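Local coordinates for protein peptide ABC transporter permease (Staphylococcus hominis, PDB 6EXS) that probably carries peptides across the bacterial membrane as a POT-family member of the major facilitator superfamily, and binds a thioalcohol-conjugated dipeptide related to precursors of axillary malodour, at residues M63-A68 and D250-T255; Q302-N307 and G449-L454; F268-R273 and K427-Q432. All blocks are in the same frame, centred on the assembly; numbering follows the deposited sequence.

Interaction 1 of 3, residues M63-A68 and D250-T255; sequences MSVYGA and DLISNT. Unlike the reference sequence in segment 250-255: Asp250 (reference Asn).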
loop_
_atom_site.group_PDB
_atom_site.type_symbol
_atom_site.label_atom_id
_atom_site.label_comp_id
_atom_site.label_asym_id
_atom_site.label_seq_id
_atom_site.Cartn_x
_atom_site.Cartn_y
_atom_site.Cartn_z
ATOM N N MET A 63 -1.877 11.466 -5.181
ATOM C CA MET A 63 -1.107 10.545 -4.326
ATOM C C MET A 63 -1.969 9.411 -3.723
ATOM O O MET A 63 -1.586 8.236 -3.800
ATOM C CB MET A 63 -0.362 11.312 -3.214
ATOM C CG MET A 63 0.804 12.137 -3.724
ATOM S SD MET A 63 2.175 11.177 -4.434
ATOM C CE MET A 63 3.018 10.669 -2.945
ATOM N N SER A 64 -3.157 9.774 -3.183
ATOM C CA SER A 64 -4.104 8.860 -2.555
ATOM C C SER A 64 -4.834 7.981 -3.561
ATOM O O SER A 64 -4.920 6.777 -3.356
ATOM C CB SER A 64 -5.089 9.635 -1.692
ATOM O OG SER A 64 -4.424 10.117 -0.540
ATOM N N VAL A 65 -5.341 8.579 -4.657
ATOM C CA VAL A 65 -6.057 7.878 -5.730
ATOM C C VAL A 65 -5.111 6.865 -6.400
ATOM O O VAL A 65 -5.504 5.717 -6.642
ATOM C CB VAL A 65 -6.728 8.879 -6.715
ATOM C CG1 VAL A 65 -7.276 8.183 -7.960
ATOM C CG2 VAL A 65 -7.829 9.673 -6.016
ATOM N N TYR A 66 -3.850 7.272 -6.612
ATOM C CA TYR A 66 -2.783 6.447 -7.173
ATOM C C TYR A 66 -2.544 5.219 -6.261
ATOM O O TYR A 66 -2.538 4.094 -6.758
ATOM C CB TYR A 66 -1.521 7.317 -7.318
ATOM C CG TYR A 66 -0.337 6.730 -8.056
ATOM C CD1 TYR A 66 -0.461 5.562 -8.811
ATOM C CD2 TYR A 66 0.908 7.342 -8.005
ATOM C CE1 TYR A 66 0.633 5.017 -9.481
ATOM C CE2 TYR A 66 2.004 6.812 -8.681
ATOM C CZ TYR A 66 1.860 5.655 -9.421
ATOM O OH TYR A 66 2.941 5.172 -10.106
ATOM N N GLY A 67 -2.408 5.454 -4.949
ATOM C CA GLY A 67 -2.219 4.428 -3.925
ATOM C C GLY A 67 -3.396 3.472 -3.850
ATOM O O GLY A 67 -3.198 2.260 -3.780
ATOM N N ALA A 68 -4.639 4.013 -3.913
ATOM C CA ALA A 68 -5.888 3.242 -3.914
ATOM C C ALA A 68 -5.964 2.341 -5.151
ATOM O O ALA A 68 -6.383 1.187 -5.030
ATOM C CB ALA A 68 -7.087 4.185 -3.887
ATOM N N ASP A 250 -11.076 15.209 -10.741
ATOM C CA ASP A 250 -12.320 14.911 -10.024
ATOM C C ASP A 250 -13.059 13.741 -10.675
ATOM O O ASP A 250 -13.687 12.972 -9.954
ATOM C CB ASP A 250 -13.237 16.142 -9.948
ATOM C CG ASP A 250 -12.756 17.267 -9.052
ATOM O OD1 ASP A 250 -11.855 17.022 -8.219
ATOM O OD2 ASP A 250 -13.308 18.385 -9.159
ATOM N N LEU A 251 -12.948 13.578 -12.026
ATOM C CA LEU A 251 -13.542 12.450 -12.750
ATOM C C LEU A 251 -12.948 11.152 -12.197
ATOM O O LEU A 251 -13.700 10.216 -11.918
ATOM C CB LEU A 251 -13.291 12.550 -14.270
ATOM C CG LEU A 251 -13.928 11.434 -15.131
ATOM C CD1 LEU A 251 -15.212 11.903 -15.795
ATOM C CD2 LEU A 251 -12.951 10.918 -16.175
ATOM N N ILE A 252 -11.610 11.121 -12.003
ATOM C CA ILE A 252 -10.875 9.972 -11.476
ATOM C C ILE A 252 -11.161 9.802 -9.983
ATOM O O ILE A 252 -11.595 8.730 -9.581
ATOM C CB ILE A 252 -9.339 10.041 -11.776
ATOM C CG1 ILE A 252 -9.018 10.592 -13.202
ATOM C CG2 ILE A 252 -8.638 8.694 -11.511
ATOM C CD1 ILE A 252 -9.498 9.767 -14.446
ATOM N N SER A 253 -10.938 10.856 -9.172
ATOM C CA SER A 253 -11.112 10.834 -7.716
ATOM C C SER A 253 -12.527 10.445 -7.271
ATOM O O SER A 253 -12.654 9.718 -6.284
ATOM C CB SER A 253 -10.660 12.146 -7.075
ATOM O OG SER A 253 -11.628 13.175 -7.197
ATOM N N ASN A 254 -13.572 10.877 -8.005
ATOM C CA ASN A 254 -14.963 10.509 -7.694
ATOM C C ASN A 254 -15.248 9.049 -8.044
ATOM O O ASN A 254 -15.903 8.361 -7.262
ATOM C CB ASN A 254 -15.962 11.431 -8.376
ATOM C CG ASN A 254 -15.943 12.846 -7.860
ATOM O OD1 ASN A 254 -15.661 13.112 -6.685
ATOM N ND2 ASN A 254 -16.258 13.786 -8.736
ATOM N N THR A 255 -14.730 8.570 -9.199
ATOM C CA THR A 255 -14.875 7.182 -9.661
ATOM C C THR A 255 -14.256 6.217 -8.637
ATOM O O THR A 255 -14.908 5.255 -8.228
ATOM C CB THR A 255 -14.264 7.023 -11.073
ATOM O OG1 THR A 255 -14.988 7.839 -11.992
ATOM C CG2 THR A 255 -14.257 5.577 -11.562
#

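Interaction 2 of 3, residues Q302-N307 and G449-L454; sequences QEQGSN and GTLVKL. With C3H (2-[[(2~{R})-2-azanyl-3-[(3~{S})-3-methyl-1-oxidanyl-hexan-3-yl]sulfanyl-propanoyl]amino]ethanoic acid), chain O.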
loop_
_atom_site.group_PDB
_atom_site.type_symbol
_atom_site.label_atom_id
_atom_site.label_comp_id
_atom_site.label_asym_id
_atom_site.label_seq_id
_atom_site.Cartn_x
_atom_site.Cartn_y
_atom_site.Cartn_z
ATOM N N GLN A 302 -2.726 6.799 8.532
ATOM C CA GLN A 302 -1.392 6.318 8.148
ATOM C C GLN A 302 -0.975 6.708 6.706
ATOM O O GLN A 302 0.117 7.229 6.520
ATOM C CB GLN A 302 -1.268 4.801 8.370
ATOM C CG GLN A 302 0.166 4.286 8.438
ATOM C CD GLN A 302 0.827 4.117 7.089
ATOM O OE1 GLN A 302 0.196 3.875 6.067
ATOM N NE2 GLN A 302 2.132 4.213 7.063
ATOM N N GLU A 303 -1.823 6.457 5.698
ATOM C CA GLU A 303 -1.478 6.783 4.309
ATOM C C GLU A 303 -1.432 8.298 4.017
ATOM O O GLU A 303 -0.999 8.701 2.929
ATOM C CB GLU A 303 -2.390 6.055 3.321
ATOM C CG GLU A 303 -2.197 4.546 3.280
ATOM C CD GLU A 303 -0.992 4.026 2.521
ATOM O OE1 GLU A 303 -0.140 4.842 2.099
ATOM O OE2 GLU A 303 -0.902 2.789 2.351
ATOM N N GLN A 304 -1.815 9.131 5.004
ATOM C CA GLN A 304 -1.761 10.582 4.853
ATOM C C GLN A 304 -0.392 11.148 5.195
ATOM O O GLN A 304 -0.150 12.326 4.950
ATOM C CB GLN A 304 -2.875 11.281 5.632
ATOM C CG GLN A 304 -4.156 11.459 4.837
ATOM C CD GLN A 304 -5.271 11.965 5.719
ATOM O OE1 GLN A 304 -5.126 12.962 6.438
ATOM N NE2 GLN A 304 -6.412 11.284 5.687
ATOM N N GLY A 305 0.506 10.314 5.708
ATOM C CA GLY A 305 1.871 10.735 5.988
ATOM C C GLY A 305 2.694 10.911 4.725
ATOM O O GLY A 305 3.805 11.450 4.782
ATOM N N SER A 306 2.172 10.424 3.570
ATOM C CA SER A 306 2.835 10.511 2.265
ATOM C C SER A 306 2.446 11.751 1.468
ATOM O O SER A 306 3.136 12.071 0.508
ATOM C CB SER A 306 2.560 9.259 1.435
ATOM O OG SER A 306 1.169 9.052 1.246
ATOM N N ASN A 307 1.349 12.438 1.843
ATOM C CA ASN A 307 0.863 13.615 1.105
ATOM C C ASN A 307 0.363 14.790 1.972
ATOM O O ASN A 307 0.238 15.891 1.453
ATOM C CB ASN A 307 -0.238 13.192 0.107
ATOM C CG ASN A 307 -1.485 12.589 0.719
ATOM O OD1 ASN A 307 -1.483 12.045 1.825
ATOM N ND2 ASN A 307 -2.571 12.636 -0.012
ATOM N N GLY A 449 -8.478 10.543 -1.164
ATOM C CA GLY A 449 -8.463 11.284 -2.421
ATOM C C GLY A 449 -9.459 12.429 -2.481
ATOM O O GLY A 449 -9.233 13.409 -3.199
ATOM N N THR A 450 -10.573 12.312 -1.725
ATOM C CA THR A 450 -11.644 13.313 -1.637
ATOM C C THR A 450 -11.536 14.076 -0.312
ATOM O O THR A 450 -11.777 15.285 -0.283
ATOM C CB THR A 450 -12.999 12.626 -1.838
ATOM O OG1 THR A 450 -12.959 11.917 -3.076
ATOM C CG2 THR A 450 -14.173 13.606 -1.856
ATOM N N LEU A 451 -11.157 13.364 0.774
ATOM C CA LEU A 451 -10.976 13.871 2.142
ATOM C C LEU A 451 -9.981 15.037 2.212
ATOM O O LEU A 451 -10.218 15.987 2.961
ATOM C CB LEU A 451 -10.493 12.714 3.041
ATOM C CG LEU A 451 -10.824 12.738 4.541
ATOM C CD1 LEU A 451 -12.343 12.757 4.788
ATOM C CD2 LEU A 451 -10.227 11.512 5.229
ATOM N N VAL A 452 -8.885 14.968 1.411
ATOM C CA VAL A 452 -7.813 15.982 1.336
ATOM C C VAL A 452 -8.345 17.360 0.950
ATOM O O VAL A 452 -7.692 18.357 1.264
ATOM C CB VAL A 452 -6.603 15.577 0.456
ATOM C CG1 VAL A 452 -5.800 14.465 1.112
ATOM C CG2 VAL A 452 -7.033 15.201 -0.963
ATOM N N LYS A 453 -9.539 17.406 0.304
ATOM C CA LYS A 453 -10.247 18.626 -0.102
ATOM C C LYS A 453 -10.858 19.371 1.106
ATOM O O LYS A 453 -11.312 20.497 0.937
ATOM C CB LYS A 453 -11.333 18.322 -1.151
ATOM C CG LYS A 453 -10.795 17.789 -2.473
ATOM C CD LYS A 453 -11.897 17.213 -3.340
ATOM C CE LYS A 453 -11.396 16.877 -4.724
ATOM N NZ LYS A 453 -12.470 16.291 -5.570
ATOM N N LEU A 454 -10.863 18.759 2.312
ATOM C CA LEU A 454 -11.390 19.373 3.538
ATOM C C LEU A 454 -10.384 20.290 4.252
ATOM O O LEU A 454 -10.802 21.089 5.087
ATOM C CB LEU A 454 -11.894 18.301 4.520
ATOM C CG LEU A 454 -13.285 17.753 4.279
ATOM C CD1 LEU A 454 -13.443 16.420 4.943
ATOM C CD2 LEU A 454 -14.354 18.717 4.775
HETATM O O2 C3H O . 5.481 -0.598 2.643
HETATM C C11 C3H O . 5.817 -0.487 3.767
HETATM O O3 C3H O . 5.507 -1.329 4.690
HETATM C C10 C3H O . 6.600 0.668 4.321
HETATM N N1 C3H O . 6.383 1.901 3.603
HETATM C C9 C3H O . 5.375 2.705 3.898
HETATM O O1 C3H O . 4.223 2.317 4.017
HETATM C C8 C3H O . 5.666 4.154 4.113
HETATM N N C3H O . 6.986 4.462 3.579
HETATM C C7 C3H O . 4.644 5.029 3.385
HETATM S S C3H O . 3.325 5.777 4.378
HETATM C C3 C3H O . 4.004 7.051 5.570
HETATM C C4 C3H O . 4.529 8.181 4.723
HETATM C C5 C3H O . 5.041 6.344 6.453
HETATM C C6 C3H O . 5.887 7.212 7.356
HETATM O O C3H O . 7.241 7.125 7.055
HETATM C C2 C3H O . 2.906 7.576 6.492
HETATM C C1 C3H O . 3.106 7.298 7.972
HETATM C C C3H O . 1.982 7.864 8.796
#

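Interaction 3 of 3, residues F268-R273 and K427-Q432; sequences FTTMLR and KAFNAQ. With OLC ((2R)-2,3-dihydroxypropyl (9Z)-octadec-9-enoate), chain D.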
loop_
_atom_site.group_PDB
_atom_site.type_symbol
_atom_site.label_atom_id
_atom_site.label_comp_id
_atom_site.label_asym_id
_atom_site.label_seq_id
_atom_site.Cartn_x
_atom_site.Cartn_y
_atom_site.Cartn_z
ATOM N N PHE A 268 -18.511 -8.176 1.165
ATOM C CA PHE A 268 -19.209 -8.645 2.365
ATOM C C PHE A 268 -20.591 -9.228 2.033
ATOM O O PHE A 268 -20.954 -10.259 2.600
ATOM C CB PHE A 268 -19.273 -7.568 3.469
ATOM C CG PHE A 268 -18.002 -7.398 4.279
ATOM C CD1 PHE A 268 -17.625 -8.347 5.225
ATOM C CD2 PHE A 268 -17.197 -6.274 4.116
ATOM C CE1 PHE A 268 -16.448 -8.190 5.968
ATOM C CE2 PHE A 268 -16.025 -6.117 4.862
ATOM C CZ PHE A 268 -15.659 -7.076 5.783
ATOM N N THR A 269 -21.320 -8.609 1.074
ATOM C CA THR A 269 -22.643 -9.052 0.611
ATOM C C THR A 269 -22.565 -10.443 -0.028
ATOM O O THR A 269 -23.336 -11.313 0.372
ATOM C CB THR A 269 -23.305 -7.994 -0.289
ATOM O OG1 THR A 269 -23.386 -6.757 0.427
ATOM C CG2 THR A 269 -24.692 -8.400 -0.760
ATOM N N THR A 270 -21.623 -10.662 -0.982
ATOM C CA THR A 270 -21.401 -11.952 -1.670
ATOM C C THR A 270 -21.118 -13.095 -0.681
ATOM O O THR A 270 -21.635 -14.198 -0.861
ATOM C CB THR A 270 -20.275 -11.817 -2.717
ATOM O OG1 THR A 270 -20.643 -10.821 -3.672
ATOM C CG2 THR A 270 -19.970 -13.121 -3.437
ATOM N N MET A 271 -20.308 -12.820 0.358
ATOM C CA MET A 271 -19.939 -13.798 1.377
ATOM C C MET A 271 -21.081 -14.126 2.333
ATOM O O MET A 271 -21.291 -15.303 2.635
ATOM C CB MET A 271 -18.672 -13.367 2.123
ATOM C CG MET A 271 -17.424 -13.566 1.303
ATOM S SD MET A 271 -15.910 -13.423 2.263
ATOM C CE MET A 271 -15.662 -11.656 2.204
ATOM N N LEU A 272 -21.842 -13.106 2.776
ATOM C CA LEU A 272 -22.983 -13.300 3.679
ATOM C C LEU A 272 -24.193 -13.939 2.974
ATOM O O LEU A 272 -25.093 -14.446 3.654
ATOM C CB LEU A 272 -23.399 -11.974 4.362
ATOM C CG LEU A 272 -22.436 -11.325 5.380
ATOM C CD1 LEU A 272 -22.841 -9.890 5.656
ATOM C CD2 LEU A 272 -22.377 -12.103 6.694
ATOM N N ARG A 273 -24.213 -13.914 1.622
ATOM C CA ARG A 273 -25.302 -14.448 0.790
ATOM C C ARG A 273 -25.006 -15.807 0.134
ATOM O O ARG A 273 -25.932 -16.444 -0.383
ATOM C CB ARG A 273 -25.719 -13.421 -0.276
ATOM C CG ARG A 273 -26.877 -12.531 0.155
ATOM C CD ARG A 273 -26.965 -11.238 -0.636
ATOM N NE ARG A 273 -27.020 -11.444 -2.087
ATOM C CZ ARG A 273 -28.141 -11.565 -2.791
ATOM N NH1 ARG A 273 -29.322 -11.513 -2.186
ATOM N NH2 ARG A 273 -28.091 -11.744 -4.104
ATOM N N LYS A 427 -13.909 -21.497 3.671
ATOM C CA LYS A 427 -13.202 -22.465 2.817
ATOM C C LYS A 427 -13.187 -22.105 1.323
ATOM O O LYS A 427 -12.171 -22.315 0.661
ATOM C CB LYS A 427 -13.757 -23.884 3.029
ATOM C CG LYS A 427 -12.795 -24.997 2.619
ATOM C CD LYS A 427 -13.485 -26.354 2.580
ATOM C CE LYS A 427 -12.590 -27.447 2.042
ATOM N NZ LYS A 427 -11.555 -27.864 3.026
ATOM N N ALA A 428 -14.303 -21.569 0.798
ATOM C CA ALA A 428 -14.429 -21.196 -0.613
ATOM C C ALA A 428 -13.980 -19.759 -0.912
ATOM O O ALA A 428 -13.568 -19.474 -2.040
ATOM C CB ALA A 428 -15.865 -21.403 -1.080
ATOM N N PHE A 429 -14.063 -18.863 0.091
ATOM C CA PHE A 429 -13.727 -17.446 -0.052
ATOM C C PHE A 429 -12.420 -17.063 0.669
ATOM O O PHE A 429 -12.397 -16.116 1.458
ATOM C CB PHE A 429 -14.920 -16.566 0.385
ATOM C CG PHE A 429 -16.179 -16.730 -0.444
ATOM C CD1 PHE A 429 -17.076 -17.759 -0.181
ATOM C CD2 PHE A 429 -16.480 -15.838 -1.466
ATOM C CE1 PHE A 429 -18.231 -17.915 -0.953
ATOM C CE2 PHE A 429 -17.643 -15.989 -2.230
ATOM C CZ PHE A 429 -18.513 -17.022 -1.965
ATOM N N ASN A 430 -11.327 -17.799 0.382
ATOM C CA ASN A 430 -10.008 -17.537 0.967
ATOM C C ASN A 430 -9.329 -16.375 0.249
ATOM O O ASN A 430 -8.760 -15.501 0.908
ATOM C CB ASN A 430 -9.122 -18.786 0.945
ATOM C CG ASN A 430 -9.613 -19.933 1.800
ATOM O OD1 ASN A 430 -9.683 -21.080 1.348
ATOM N ND2 ASN A 430 -9.916 -19.666 3.068
ATOM N N ALA A 431 -9.403 -16.362 -1.103
ATOM C CA ALA A 431 -8.859 -15.304 -1.963
ATOM C C ALA A 431 -9.714 -14.031 -1.850
ATOM O O ALA A 431 -9.187 -12.925 -1.988
ATOM C CB ALA A 431 -8.815 -15.777 -3.408
ATOM N N GLN A 432 -11.034 -14.201 -1.600
ATOM C CA GLN A 432 -12.002 -13.118 -1.416
ATOM C C GLN A 432 -11.791 -12.419 -0.070
ATOM O O GLN A 432 -11.919 -11.196 0.003
ATOM C CB GLN A 432 -13.439 -13.633 -1.560
ATOM C CG GLN A 432 -13.828 -13.924 -3.012
ATOM C CD GLN A 432 -13.632 -15.366 -3.434
ATOM O OE1 GLN A 432 -12.675 -16.055 -3.045
ATOM N NE2 GLN A 432 -14.534 -15.847 -4.273
HETATM C C24 OLC D . -12.437 -13.128 -7.640
HETATM C C6 OLC D . -9.609 -8.022 -15.798
HETATM C C5 OLC D . -10.924 -8.191 -15.055
HETATM C C4 OLC D . -11.147 -9.592 -14.511
HETATM C C3 OLC D . -12.492 -9.801 -13.835
HETATM C C2 OLC D . -12.499 -9.456 -12.348
HETATM C C21 OLC D . -11.683 -11.557 -9.442
HETATM C C1 OLC D . -12.648 -10.645 -11.443
HETATM C C22 OLC D . -12.667 -11.795 -8.321
HETATM O O19 OLC D . -13.208 -11.669 -11.742
HETATM O O25 OLC D . -13.341 -13.330 -6.562
HETATM O O23 OLC D . -12.537 -10.742 -7.364
HETATM O O20 OLC D . -12.082 -10.417 -10.245
#

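Interaction 1 of 3, residues M63-A68 and D250-T255
Alongside the contact of Val65 with Ile252 and Ser253, the shortest sound polar bond is a local one: Thr255 OG1 donates to Leu251 O at 2.7 Å. The bond ties the hydroxyl to its own helix, and the C=O...O angle of 162° puts the donor nearly in line with the carbonyl. Between the helices the contact is apolar and has knobs-into-holes form. Val65, on helix 56-72, is the knob. It enters a hole made by Ile252 and Ser253 together with Phe249 and Val256, four residues of helix 249-273 spaced as the corners of a surface diamond. The position of helix 249-273, between helices 217-243 and 279-302 in the chain, is consistent with the extra helical hairpin of bacterial POT transporters.

The two methyls divide the work. With CG1 anti to the backbone N (chi1 170°), that branch meets CG2 of Ile252, which lies 3.8 Å from Val65 CG1, and the two side chains cross at about a right angle. The other branch, CG2, comes against the root of the serine, with Val65 CG2 3.9 Å from Ser253 CB and equally far from its CA. The small Ser253, met at both of these atoms, is consistent with the close approach of the helices: the CA atoms of Val65 and Ser253 are 6.2 Å apart.

Ile252 faces two ways. The remainder of its side chain leads away from Val65, and a bound monoolein touches this residue. With Ile252 CG1 standing anti to its own carbonyl carbon (chi1 -39°), CG2 is the branch turned to Val65.

Interaction 2 of 3, residues Q302-N307 and G449-L454
The van der Waals contacts are two amide-on-methyl touches. Gln304 NE2 lies 3.8 Å from Leu451 CD2, and Asn307 ND2 lies 3.9 Å from Val452 CG1; in both pairs the side chains meet at about a right angle. Gln304 reaches across because its chain is extended beyond CG (chi2 172°), whereas Asn307 is short and turns its CG between its own backbone N and carbonyl carbon (chi1 62°). The methyls brush the nitrogens without offering a polar partner.

Hydrogen bonds from the surroundings hold both buried amides. Gln304 OE1 accepts from the hydroxyls of Tyr379 and Tyr463, and its NE2 donates to Asn448 OD1, so both ends of the amide are engaged and its rotation should be fixed. Asn307 ND2 donates to Met60 O on helix 56-72. Within the turn, Ser306 OG donates to Glu303 O at 2.8 Å, tilted 30° from the carbonyl plane.

Ligand contacts come from Gln302 at the end of helix 279-302 and from Gly305 and Ser306 in the turn. Gln302 lays its amide beside the thioether, with its NE2 3.3 Å from the ligand sulfur S. The absent side chain of Gly305 admits the ligand's C2, 3.4 Å from Gly305 CA. Separately, the branch methyl C4 lies 3.3 Å from Gly305 C, and Ser306 CB is 4.0 Å from C4. The arrangement is an irregular, helix-like turn between helices 279-302 and 309-316; the 302-307 segment gives Gln302, Gly305 and Ser306 to the conjugated-peptide pocket of this POT transporter, and Leu451 and Val452 back it from the other side.

Interaction 3 of 3, residues F268-R273 and K427-Q432
The N-terminal end of helix 430-451 meets the last turns of helix 249-273 in a Met-aromatic contact, with Phe429 at the N-cap, just before the helix, supplying the ring and Met271 the sulfur. Met271 SD stands 5.1 Å from the centroid of the Phe429 ring and 46° off its normal, an oblique approach. The two side chains slide past each other in opposite directions, and the methionine touches the ring's root more than its far end: Met271 CG is 3.7 Å from Phe429 CD2, and Met271 SD is 3.8 Å from Phe429 CB.

Farther out on the ring, on the CD2-CE2 side, Thr270 contributes its methyl. Its CG2 is 3.9 Å from Phe429 CE2, and the two side chains cross at about a right angle. The division of its branches is clear: with OG1 anti to the carbonyl carbon (chi1 -59°), CG2 is left anti to the backbone N and meets the phenylalanine, while OG1 is bonded to Ile266 O one turn back in its own helix. Ser274 and Val277, in the loop after this helix, also touch the Phe429 side chain. Gln432, in the first turn of helix 430-451, places its CB at the ring edge and in its plane.

This joint lies on the outer part of the protein, beside lipid. The bound monoolein brings its terminal oxygen O25 to 3.6 Å from Gln432 NE2, a near approach only, and Tyr267 OH makes a hydrogen bond to the same lipid. Met271 also packs on Met433 and Val436, carrying the contact farther along helix 430-451. The methionine chain bends at its last torsion (chi3 -86°), which turns its terminal methyl to the first turn of that helix, with Met271 CE 4.4 Å from Gln432 O.

How the interactions relate
Interactions 1 and 2 are buried neighbours, with centres about 11 Å apart, whereas interaction 3 is only partly buried and has its centre about 26 Å from that of interaction 1 and about 30 Å from that of interaction 2. Two helices link them: 249-273 serves interactions 1 and 3 near its two ends, and 430-451 does the same for 2 and 3. Lys453 of interaction 2 also bridges to Asp250 of interaction 1, where the reference has asparagine, with NZ 2.8 Å from OD1. Chemistry follows position: aliphatic knob packing in 1, hydrogen-bonded amides beside the ligand in 2, sulfur and aromatic ring near lipid in 3.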